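Local atomic coordinates of hydroxyethylphosphonate dioxygenase (Streptomyces albus, PDB entry 6B9R), a protein that probably catalyses the iron-dependent, oxygen-driven conversion of 2-hydroxyethylphosphonate to hydroxymethylphosphonate. Residues I78-M89 and R112-A120; P354-Q365 and I399-S407. All coordinates share one frame; numbering follows the deposited sequence.

Overall arrangement
Contacts 1 and 2 lie with their centres about 16 Å apart and meet directly. The chain closes contact 1 (78-89 with 112-120) before it opens contact 2 (354-365 with 399-407), and strands 86-89 and 364-369 flank strand 395-398 in one antiparallel sheet. A probable hydrogen bond joins them, with I399 N 3.1 Å from G85 O, and Q119 O packs 3.2 Å from H364 CE1. Both also touch the second subunit. Neither includes an iron ligand, since H149, Q153 and H190 hold the metal. Contact 1 has the D113 side chain about 11 Å from the bound 2-hydroxyethylphosphonate, which places it outside the pocket itself.

Contact 1. Residues I78-M89 and R112-A120; sequences IHNDTPQGLRMM and RDTAMSRQA
H79 and R118 bring their CA atoms to 6.0 Å, and M89 and A115 to 5.3 Å, close approaches of two largely irregular segments. D81 is gripped through both carboxylate oxygens. Its OD1 takes the S117 OG hydroxyl at 2.6 Å on the syn lone pair and carries a salt bridge with R87 NH2 whose hydrogen bond is weak, while OD2 accepts from R118 N at 2.8 Å, nearly straight at 172°, and from R118 NH1 at 2.9 Å on the anti lone pair. Chi1 of 57° turns the carboxylate to the S117-R118 backbone. Here S117 OG also accepts from Q119 N, an ST turn, and the network joins strand 86-89 and the loop leading into it to the loop that follows strand 106-113, the two strands belonging to different antiparallel sheets. An alanine replacing D81 is likely to leave R87 and R118 without their shared counter-charge and the S117 hydroxyl without its carboxylate acceptor. R87 NE bonds D81 O, and its NH1 and NH2 grip M116 O end-on, in the guanidinium plane. Q119 OE1 receives weak bonds from the backbone N of D81 and T82. M89 SD packs on T114. R118 NE bonds the backbone carbonyl of A65 of the second subunit.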
loop_
_atom_site.group_PDB
_atom_site.type_symbol
_atom_site.label_atom_id
_atom_site.label_comp_id
_atom_site.label_asym_id
_atom_site.label_seq_id
_atom_site.Cartn_x
_atom_site.Cartn_y
_atom_site.Cartn_z
ATOM N N ILE A 78 15.349 -1.537 1.001
ATOM C CA ILE A 78 15.397 -2.698 0.140
ATOM C C ILE A 78 16.615 -2.572 -0.765
ATOM O O ILE A 78 17.290 -1.545 -0.801
ATOM C CB ILE A 78 14.088 -2.896 -0.663
ATOM C CG1 ILE A 78 13.866 -1.778 -1.682
ATOM C CG2 ILE A 78 12.896 -3.047 0.268
ATOM C CD1 ILE A 78 12.873 -2.195 -2.793
ATOM N N HIS A 79 16.928 -3.642 -1.480
ATOM C CA HIS A 79 18.077 -3.648 -2.365
ATOM C C HIS A 79 17.687 -3.113 -3.735
ATOM O O HIS A 79 16.544 -3.243 -4.173
ATOM C CB HIS A 79 18.639 -5.061 -2.521
ATOM C CG HIS A 79 19.111 -5.669 -1.238
ATOM N ND1 HIS A 79 20.415 -6.067 -1.045
ATOM C CD2 HIS A 79 18.453 -5.962 -0.091
ATOM C CE1 HIS A 79 20.544 -6.571 0.169
ATOM N NE2 HIS A 79 19.370 -6.517 0.770
ATOM N N ASN A 80 18.650 -2.494 -4.399
ATOM C CA ASN A 80 18.542 -2.150 -5.809
ATOM C C ASN A 80 19.424 -3.145 -6.547
ATOM O O ASN A 80 20.653 -3.104 -6.413
ATOM C CB ASN A 80 18.981 -0.710 -6.073
ATOM C CG ASN A 80 18.796 -0.307 -7.545
ATOM O OD1 ASN A 80 18.949 -1.124 -8.448
ATOM N ND2 ASN A 80 18.447 0.948 -7.778
ATOM N N ASP A 81 18.803 -4.064 -7.283
ATOM C CA ASP A 81 19.545 -4.999 -8.120
ATOM C C ASP A 81 19.286 -4.757 -9.606
ATOM O O ASP A 81 19.621 -5.612 -10.426
ATOM C CB ASP A 81 19.221 -6.449 -7.724
ATOM C CG ASP A 81 17.741 -6.774 -7.801
ATOM O OD1 ASP A 81 17.020 -6.081 -8.542
ATOM O OD2 ASP A 81 17.299 -7.726 -7.117
ATOM N N THR A 82 18.710 -3.604 -9.960
ATOM C CA THR A 82 18.455 -3.211 -11.348
ATOM C C THR A 82 19.052 -1.824 -11.601
ATOM O O THR A 82 18.330 -0.860 -11.882
ATOM C CB THR A 82 16.955 -3.222 -11.629
ATOM O OG1 THR A 82 16.358 -4.374 -11.013
ATOM C CG2 THR A 82 16.687 -3.266 -13.123
ATOM N N PRO A 83 20.379 -1.690 -11.504
ATOM C CA PRO A 83 20.987 -0.342 -11.504
ATOM C C PRO A 83 20.843 0.415 -12.812
ATOM O O PRO A 83 20.907 1.648 -12.790
ATOM C CB PRO A 83 22.465 -0.620 -11.192
ATOM C CG PRO A 83 22.685 -2.027 -11.656
ATOM C CD PRO A 83 21.392 -2.745 -11.316
ATOM N N GLN A 84 20.663 -0.272 -13.943
ATOM C CA GLN A 84 20.418 0.394 -15.221
ATOM C C GLN A 84 18.931 0.581 -15.529
ATOM O O GLN A 84 18.593 1.095 -16.604
ATOM C CB GLN A 84 21.102 -0.388 -16.352
ATOM C CG GLN A 84 22.614 -0.572 -16.109
ATOM C CD GLN A 84 23.330 -1.255 -17.261
ATOM O OE1 GLN A 84 22.719 -1.965 -18.057
ATOM N NE2 GLN A 84 24.639 -1.034 -17.357
ATOM N N GLY A 85 18.034 0.188 -14.618
ATOM C CA GLY A 85 16.615 0.373 -14.801
ATOM C C GLY A 85 15.946 -0.745 -15.577
ATOM O O GLY A 85 14.714 -0.866 -15.550
ATOM N N LEU A 86 16.736 -1.556 -16.263
ATOM C CA LEU A 86 16.292 -2.750 -16.963
ATOM C C LEU A 86 17.410 -3.767 -16.788
ATOM O O LEU A 86 18.588 -3.406 -16.826
ATOM C CB LEU A 86 16.019 -2.464 -18.453
ATOM C CG LEU A 86 15.378 -3.548 -19.338
ATOM C CD1 LEU A 86 14.518 -2.944 -20.481
ATOM C CD2 LEU A 86 16.440 -4.483 -19.936
ATOM N N ARG A 87 17.051 -5.020 -16.545
ATOM C CA ARG A 87 18.061 -6.066 -16.456
ATOM C C ARG A 87 17.568 -7.311 -17.178
ATOM O O ARG A 87 16.400 -7.687 -17.052
ATOM C CB ARG A 87 18.408 -6.402 -15.000
ATOM C CG ARG A 87 19.390 -7.556 -14.862
ATOM C CD ARG A 87 19.840 -7.770 -13.408
ATOM N NE ARG A 87 18.829 -7.381 -12.418
ATOM C CZ ARG A 87 17.788 -8.127 -12.056
ATOM N NH1 ARG A 87 17.578 -9.320 -12.603
ATOM N NH2 ARG A 87 16.945 -7.672 -11.140
ATOM N N MET A 88 18.463 -7.941 -17.932
ATOM C CA MET A 88 18.139 -9.149 -18.668
ATOM C C MET A 88 18.649 -10.365 -17.915
ATOM O O MET A 88 19.659 -10.305 -17.208
ATOM C CB MET A 88 18.743 -9.120 -20.078
ATOM C CG MET A 88 18.347 -7.879 -20.843
ATOM S SD MET A 88 19.094 -7.748 -22.481
ATOM C CE MET A 88 18.200 -6.298 -23.035
ATOM N N MET A 89 17.944 -11.475 -18.090
ATOM C CA MET A 89 18.378 -12.774 -17.610
ATOM C C MET A 89 18.456 -13.732 -18.791
ATOM O O MET A 89 17.587 -13.714 -19.670
ATOM C CB MET A 89 17.411 -13.301 -16.559
ATOM C CG MET A 89 17.867 -14.603 -15.934
ATOM S SD MET A 89 16.730 -15.116 -14.647
ATOM C CE MET A 89 17.573 -16.604 -14.109
ATOM N N ARG A 112 12.130 -23.417 -13.819
ATOM C CA ARG A 112 13.288 -22.576 -14.112
ATOM C C ARG A 112 12.942 -21.135 -13.768
ATOM O O ARG A 112 11.886 -20.640 -14.178
ATOM C CB ARG A 112 13.699 -22.688 -15.595
ATOM C CG ARG A 112 14.242 -24.057 -15.979
ATOM C CD ARG A 112 14.692 -24.105 -17.431
ATOM N NE ARG A 112 14.929 -25.475 -17.867
ATOM C CZ ARG A 112 15.000 -25.847 -19.143
ATOM N NH1 ARG A 112 14.854 -24.950 -20.112
ATOM N NH2 ARG A 112 15.213 -27.121 -19.447
ATOM N N ASP A 113 13.819 -20.462 -13.018
ATOM C CA ASP A 113 13.631 -19.036 -12.788
ATOM C C ASP A 113 13.774 -18.258 -14.082
ATOM O O ASP A 113 14.583 -18.600 -14.951
ATOM C CB ASP A 113 14.666 -18.475 -11.812
ATOM C CG ASP A 113 14.594 -19.101 -10.444
ATOM O OD1 ASP A 113 13.545 -19.654 -10.079
ATOM O OD2 ASP A 113 15.613 -19.036 -9.742
ATOM N N THR A 114 13.012 -17.170 -14.181
ATOM C CA THR A 114 13.249 -16.117 -15.159
ATOM C C THR A 114 13.427 -14.790 -14.409
ATOM O O THR A 114 13.533 -14.767 -13.177
ATOM C CB THR A 114 12.130 -16.086 -16.210
ATOM O OG1 THR A 114 10.869 -15.846 -15.588
ATOM C CG2 THR A 114 12.064 -17.416 -16.941
ATOM N N ALA A 115 13.479 -13.686 -15.155
ATOM C CA ALA A 115 13.978 -12.427 -14.598
ATOM C C ALA A 115 13.156 -11.977 -13.394
ATOM O O ALA A 115 11.931 -11.875 -13.466
ATOM C CB ALA A 115 13.977 -11.336 -15.671
ATOM N N MET A 116 13.854 -11.691 -12.291
ATOM C CA MET A 116 13.250 -11.254 -11.037
ATOM C C MET A 116 14.053 -10.094 -10.473
ATOM O O MET A 116 15.171 -9.816 -10.917
ATOM C CB MET A 116 13.228 -12.365 -9.994
ATOM C CG MET A 116 12.224 -13.397 -10.249
ATOM S SD MET A 116 12.136 -14.642 -8.972
ATOM C CE MET A 116 13.334 -15.824 -9.579
ATOM N N SER A 117 13.496 -9.450 -9.445
ATOM C CA SER A 117 14.166 -8.325 -8.809
ATOM C C SER A 117 13.690 -8.165 -7.373
ATOM O O SER A 117 12.512 -8.380 -7.073
ATOM C CB SER A 117 13.910 -7.022 -9.574
ATOM O OG SER A 117 14.407 -5.895 -8.864
ATOM N N ARG A 118 14.610 -7.753 -6.494
ATOM C CA ARG A 118 14.240 -7.404 -5.128
ATOM C C ARG A 118 13.397 -6.138 -5.057
ATOM O O ARG A 118 12.875 -5.815 -3.984
ATOM C CB ARG A 118 15.504 -7.253 -4.293
ATOM C CG ARG A 118 16.260 -8.575 -4.137
ATOM C CD ARG A 118 17.658 -8.347 -3.558
ATOM N NE ARG A 118 18.443 -9.583 -3.510
ATOM C CZ ARG A 118 19.093 -10.106 -4.548
ATOM N NH1 ARG A 118 19.043 -9.513 -5.728
ATOM N NH2 ARG A 118 19.807 -11.219 -4.402
ATOM N N GLN A 119 13.266 -5.419 -6.162
ATOM C CA GLN A 119 12.463 -4.212 -6.238
ATOM C C GLN A 119 11.016 -4.492 -6.627
ATOM O O GLN A 119 10.217 -3.552 -6.696
ATOM C CB GLN A 119 13.109 -3.240 -7.239
ATOM C CG GLN A 119 14.489 -2.735 -6.763
ATOM C CD GLN A 119 15.361 -2.173 -7.877
ATOM O OE1 GLN A 119 16.179 -2.892 -8.443
ATOM N NE2 GLN A 119 15.205 -0.877 -8.179
ATOM N N ALA A 120 10.659 -5.750 -6.886
ATOM C CA ALA A 120 9.354 -6.075 -7.450
ATOM C C ALA A 120 8.878 -7.427 -6.928
ATOM O O ALA A 120 9.675 -8.270 -6.515
ATOM C CB ALA A 120 9.410 -6.102 -8.977
HETATM O O HOH W 1 16.836 0.917 -10.215
HETATM O O HOH W 2 16.746 -12.460 -12.330
#

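Contact 2. Residues P354-Q365 and I399-S407; sequences PDAPLPPTYQHQ and IPGIEFSLS
P357 and S405 pass each other where the 354-365 loop runs antiparallel to 399-407, and two direct backbone hydrogen bonds tie the segments. L358 N reaches F404 O at 2.7 Å with an N-H...O angle of 170°, and G401 N reaches T361 O at 2.9 Å. Two CA-H...O contacts add to these, P357 CA to F404 O and P400 CA to Q363 O, each 3.4 Å, so F404 O receives both a nitrogen and a carbon donor.

Waters fill in where the backbones stay apart. One donates to L358 O and I402 O and accepts from F404 N; another joins A356 N to L406 O; a third touches Q363 O, I399 O and Q365 NE2.

Among the packing contacts, P400 CD lies over one face of the H364 ring, 3.9 Å from the centroid and 27° off the normal, a CH-pi contact, while P400 CB sits 3.3 Å from Y362 O. The imidazole is held at both nitrogens, ND1 by Y397 and NE2 by E219 of the second subunit. With chi1 at 63°, F404 places its ring back under the loop, where CE1 meets L358 CD1 at 3.8 Å. From the opposite direction the Q365 amide comes to the ring edge, NE2 lying 3.4 Å from F404 CE2 near the ring plane; R418 bonds its OE1. E403 lies beside P360, and its CG and CD press on P357 CB.

G401, with a positive phi, occupies the third position of the type II turn I399-I402, where a CB would jam against the preceding carbonyl. Strand 403-407 is an edge strand, within this chain, of a three-stranded antiparallel sheet with 375-381 and 384-390. The proline-rich loop covers it through a single strand-to-loop backbone bond, L358 N to F404 O, and bridging waters, consistent with the cupin (double-stranded beta-helix) barrel of this enzyme family.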
loop_
_atom_site.group_PDB
_atom_site.type_symbol
_atom_site.label_atom_id
_atom_site.label_comp_id
_atom_site.label_asym_id
_atom_site.label_seq_id
_atom_site.Cartn_x
_atom_site.Cartn_y
_atom_site.Cartn_z
ATOM N N PRO A 354 14.709 1.199 -34.099
ATOM C CA PRO A 354 14.374 1.662 -32.745
ATOM C C PRO A 354 13.490 2.907 -32.748
ATOM O O PRO A 354 13.732 3.865 -32.014
ATOM C CB PRO A 354 15.748 1.959 -32.143
ATOM C CG PRO A 354 16.562 2.393 -33.313
ATOM C CD PRO A 354 16.063 1.612 -34.504
ATOM N N ASP A 355 12.463 2.896 -33.591
ATOM C CA ASP A 355 11.690 4.096 -33.865
ATOM C C ASP A 355 10.389 4.169 -33.083
ATOM O O ASP A 355 9.632 5.127 -33.271
ATOM C CB ASP A 355 11.405 4.211 -35.377
ATOM C CG ASP A 355 10.689 2.990 -35.946
ATOM O OD1 ASP A 355 10.438 2.016 -35.200
ATOM O OD2 ASP A 355 10.373 3.013 -37.158
ATOM N N ALA A 356 10.113 3.211 -32.197
ATOM C CA ALA A 356 8.830 3.146 -31.496
ATOM C C ALA A 356 9.027 3.002 -29.995
ATOM O O ALA A 356 8.733 1.951 -29.411
ATOM C CB ALA A 356 7.977 1.994 -32.024
ATOM N N PRO A 357 9.489 4.053 -29.327
ATOM C CA PRO A 357 9.567 3.990 -27.864
ATOM C C PRO A 357 8.181 3.776 -27.272
ATOM O O PRO A 357 7.202 4.398 -27.690
ATOM C CB PRO A 357 10.158 5.351 -27.478
ATOM C CG PRO A 357 9.827 6.245 -28.617
ATOM C CD PRO A 357 9.866 5.378 -29.851
ATOM N N LEU A 358 8.099 2.876 -26.322
ATOM C CA LEU A 358 6.834 2.679 -25.630
ATOM C C LEU A 358 6.652 3.757 -24.564
ATOM O O LEU A 358 7.626 4.156 -23.918
ATOM C CB LEU A 358 6.786 1.295 -24.985
ATOM C CG LEU A 358 6.689 0.151 -25.996
ATOM C CD1 LEU A 358 6.620 -1.191 -25.292
ATOM C CD2 LEU A 358 5.444 0.381 -26.833
ATOM N N PRO A 359 5.432 4.250 -24.374
ATOM C CA PRO A 359 5.189 5.244 -23.321
ATOM C C PRO A 359 5.589 4.688 -21.968
ATOM O O PRO A 359 5.300 3.521 -21.659
ATOM C CB PRO A 359 3.671 5.487 -23.395
ATOM C CG PRO A 359 3.282 5.060 -24.772
ATOM C CD PRO A 359 4.212 3.928 -25.132
ATOM N N PRO A 360 6.292 5.474 -21.157
ATOM C CA PRO A 360 6.574 5.043 -19.785
ATOM C C PRO A 360 5.279 4.766 -19.044
ATOM O O PRO A 360 4.265 5.440 -19.250
ATOM C CB PRO A 360 7.327 6.234 -19.184
ATOM C CG PRO A 360 7.935 6.925 -20.369
ATOM C CD PRO A 360 6.901 6.780 -21.459
ATOM N N THR A 361 5.309 3.735 -18.212
ATOM C CA THR A 361 4.182 3.384 -17.372
ATOM C C THR A 361 4.638 3.361 -15.919
ATOM O O THR A 361 5.820 3.168 -15.615
ATOM C CB THR A 361 3.569 2.023 -17.761
ATOM O OG1 THR A 361 2.535 1.682 -16.831
ATOM C CG2 THR A 361 4.628 0.912 -17.759
ATOM N N TYR A 362 3.674 3.560 -15.021
ATOM C CA TYR A 362 3.908 3.382 -13.592
ATOM C C TYR A 362 4.092 1.923 -13.191
ATOM O O TYR A 362 4.426 1.655 -12.032
ATOM C CB TYR A 362 2.739 3.974 -12.801
ATOM C CG TYR A 362 1.403 3.298 -13.076
ATOM C CD1 TYR A 362 0.596 3.699 -14.141
ATOM C CD2 TYR A 362 0.952 2.266 -12.268
ATOM C CE1 TYR A 362 -0.629 3.078 -14.381
ATOM C CE2 TYR A 362 -0.246 1.643 -12.498
ATOM C CZ TYR A 362 -1.036 2.053 -13.553
ATOM O OH TYR A 362 -2.236 1.427 -13.753
ATOM N N GLN A 363 3.859 0.977 -14.101
ATOM C CA GLN A 363 3.931 -0.437 -13.771
ATOM C C GLN A 363 5.362 -0.945 -13.851
ATOM O O GLN A 363 6.163 -0.456 -14.647
ATOM C CB GLN A 363 3.070 -1.256 -14.742
ATOM C CG GLN A 363 1.597 -0.916 -14.711
ATOM C CD GLN A 363 0.944 -1.241 -16.028
ATOM O OE1 GLN A 363 1.328 -0.705 -17.073
ATOM N NE2 GLN A 363 -0.020 -2.143 -15.997
ATOM N N HIS A 364 5.676 -1.939 -13.013
ATOM C CA HIS A 364 6.805 -2.827 -13.292
ATOM C C HIS A 364 6.526 -3.587 -14.582
ATOM O O HIS A 364 5.377 -3.867 -14.908
ATOM C CB HIS A 364 6.989 -3.848 -12.166
ATOM C CG HIS A 364 7.299 -3.246 -10.829
ATOM N ND1 HIS A 364 8.584 -2.969 -10.420
ATOM C CD2 HIS A 364 6.492 -2.889 -9.803
ATOM C CE1 HIS A 364 8.557 -2.463 -9.200
ATOM N NE2 HIS A 364 7.299 -2.400 -8.805
ATOM N N GLN A 365 7.577 -3.985 -15.298
ATOM C CA GLN A 365 7.370 -4.819 -16.482
ATOM C C GLN A 365 8.290 -6.030 -16.474
ATOM O O GLN A 365 9.448 -5.943 -16.057
ATOM C CB GLN A 365 7.578 -4.026 -17.780
ATOM C CG GLN A 365 6.681 -2.805 -17.844
ATOM C CD GLN A 365 6.771 -2.092 -19.163
ATOM O OE1 GLN A 365 6.357 -2.626 -20.199
ATOM N NE2 GLN A 365 7.312 -0.875 -19.140
ATOM N N ILE A 399 11.958 -1.522 -14.248
ATOM C CA ILE A 399 11.348 -0.744 -13.166
ATOM C C ILE A 399 10.328 0.220 -13.759
ATOM O O ILE A 399 10.373 0.510 -14.970
ATOM C CB ILE A 399 12.397 0.026 -12.334
ATOM C CG1 ILE A 399 13.006 1.191 -13.133
ATOM C CG2 ILE A 399 13.438 -0.933 -11.770
ATOM C CD1 ILE A 399 13.925 2.130 -12.269
ATOM N N PRO A 400 9.400 0.740 -12.949
ATOM C CA PRO A 400 8.481 1.773 -13.446
ATOM C C PRO A 400 9.232 2.963 -14.034
ATOM O O PRO A 400 10.330 3.310 -13.597
ATOM C CB PRO A 400 7.702 2.190 -12.190
ATOM C CG PRO A 400 7.776 1.001 -11.282
ATOM C CD PRO A 400 9.129 0.377 -11.545
ATOM N N GLY A 401 8.614 3.600 -15.024
ATOM C CA GLY A 401 9.083 4.871 -15.537
ATOM C C GLY A 401 10.066 4.804 -16.689
ATOM O O GLY A 401 10.445 5.859 -17.213
ATOM N N ILE A 402 10.486 3.613 -17.110
ATOM C CA ILE A 402 11.529 3.504 -18.129
ATOM C C ILE A 402 10.919 3.634 -19.515
ATOM O O ILE A 402 9.933 2.964 -19.838
ATOM C CB ILE A 402 12.280 2.169 -17.997
ATOM C CG1 ILE A 402 12.981 2.070 -16.632
ATOM C CG2 ILE A 402 13.230 1.974 -19.188
ATOM C CD1 ILE A 402 13.857 3.272 -16.269
ATOM N N GLU A 403 11.530 4.464 -20.356
ATOM C CA GLU A 403 11.161 4.524 -21.764
ATOM C C GLU A 403 12.074 3.589 -22.544
ATOM O O GLU A 403 13.296 3.774 -22.540
ATOM C CB GLU A 403 11.272 5.948 -22.309
ATOM C CG GLU A 403 10.774 6.039 -23.757
ATOM C CD GLU A 403 11.167 7.327 -24.447
ATOM O OE1 GLU A 403 12.383 7.570 -24.608
ATOM O OE2 GLU A 403 10.256 8.090 -24.835
ATOM N N PHE A 404 11.490 2.574 -23.192
ATOM C CA PHE A 404 12.280 1.685 -24.032
ATOM C C PHE A 404 11.570 1.434 -25.356
ATOM O O PHE A 404 10.362 1.627 -25.499
ATOM C CB PHE A 404 12.609 0.338 -23.349
ATOM C CG PHE A 404 11.412 -0.528 -23.011
ATOM C CD1 PHE A 404 10.892 -1.419 -23.938
ATOM C CD2 PHE A 404 10.867 -0.512 -21.733
ATOM C CE1 PHE A 404 9.817 -2.240 -23.615
ATOM C CE2 PHE A 404 9.796 -1.334 -21.396
ATOM C CZ PHE A 404 9.261 -2.196 -22.349
ATOM N N SER A 405 12.359 1.008 -26.333
ATOM C CA SER A 405 11.838 0.546 -27.602
ATOM C C SER A 405 12.336 -0.868 -27.855
ATOM O O SER A 405 13.356 -1.298 -27.311
ATOM C CB SER A 405 12.268 1.464 -28.752
ATOM O OG SER A 405 13.673 1.434 -28.892
ATOM N N LEU A 406 11.604 -1.585 -28.703
ATOM C CA LEU A 406 11.934 -2.940 -29.101
ATOM C C LEU A 406 12.064 -2.993 -30.616
ATOM O O LEU A 406 11.373 -2.270 -31.330
ATOM C CB LEU A 406 10.853 -3.918 -28.655
ATOM C CG LEU A 406 10.424 -3.768 -27.199
ATOM C CD1 LEU A 406 9.134 -4.553 -26.954
ATOM C CD2 LEU A 406 11.550 -4.259 -26.298
ATOM N N SER A 407 12.965 -3.842 -31.103
ATOM C CA SER A 407 13.085 -4.037 -32.540
ATOM C C SER A 407 13.609 -5.439 -32.811
ATOM O O SER A 407 14.155 -6.103 -31.926
ATOM C CB SER A 407 14.005 -2.990 -33.181
ATOM O OG SER A 407 15.357 -3.239 -32.848
HETATM O O HOH W 3 11.353 0.393 -32.015
HETATM O O HOH W 4 8.785 2.371 -22.279
HETATM O O HOH W 5 7.863 2.346 -18.014
HETATM O O HOH W 6 8.131 0.067 -16.521
#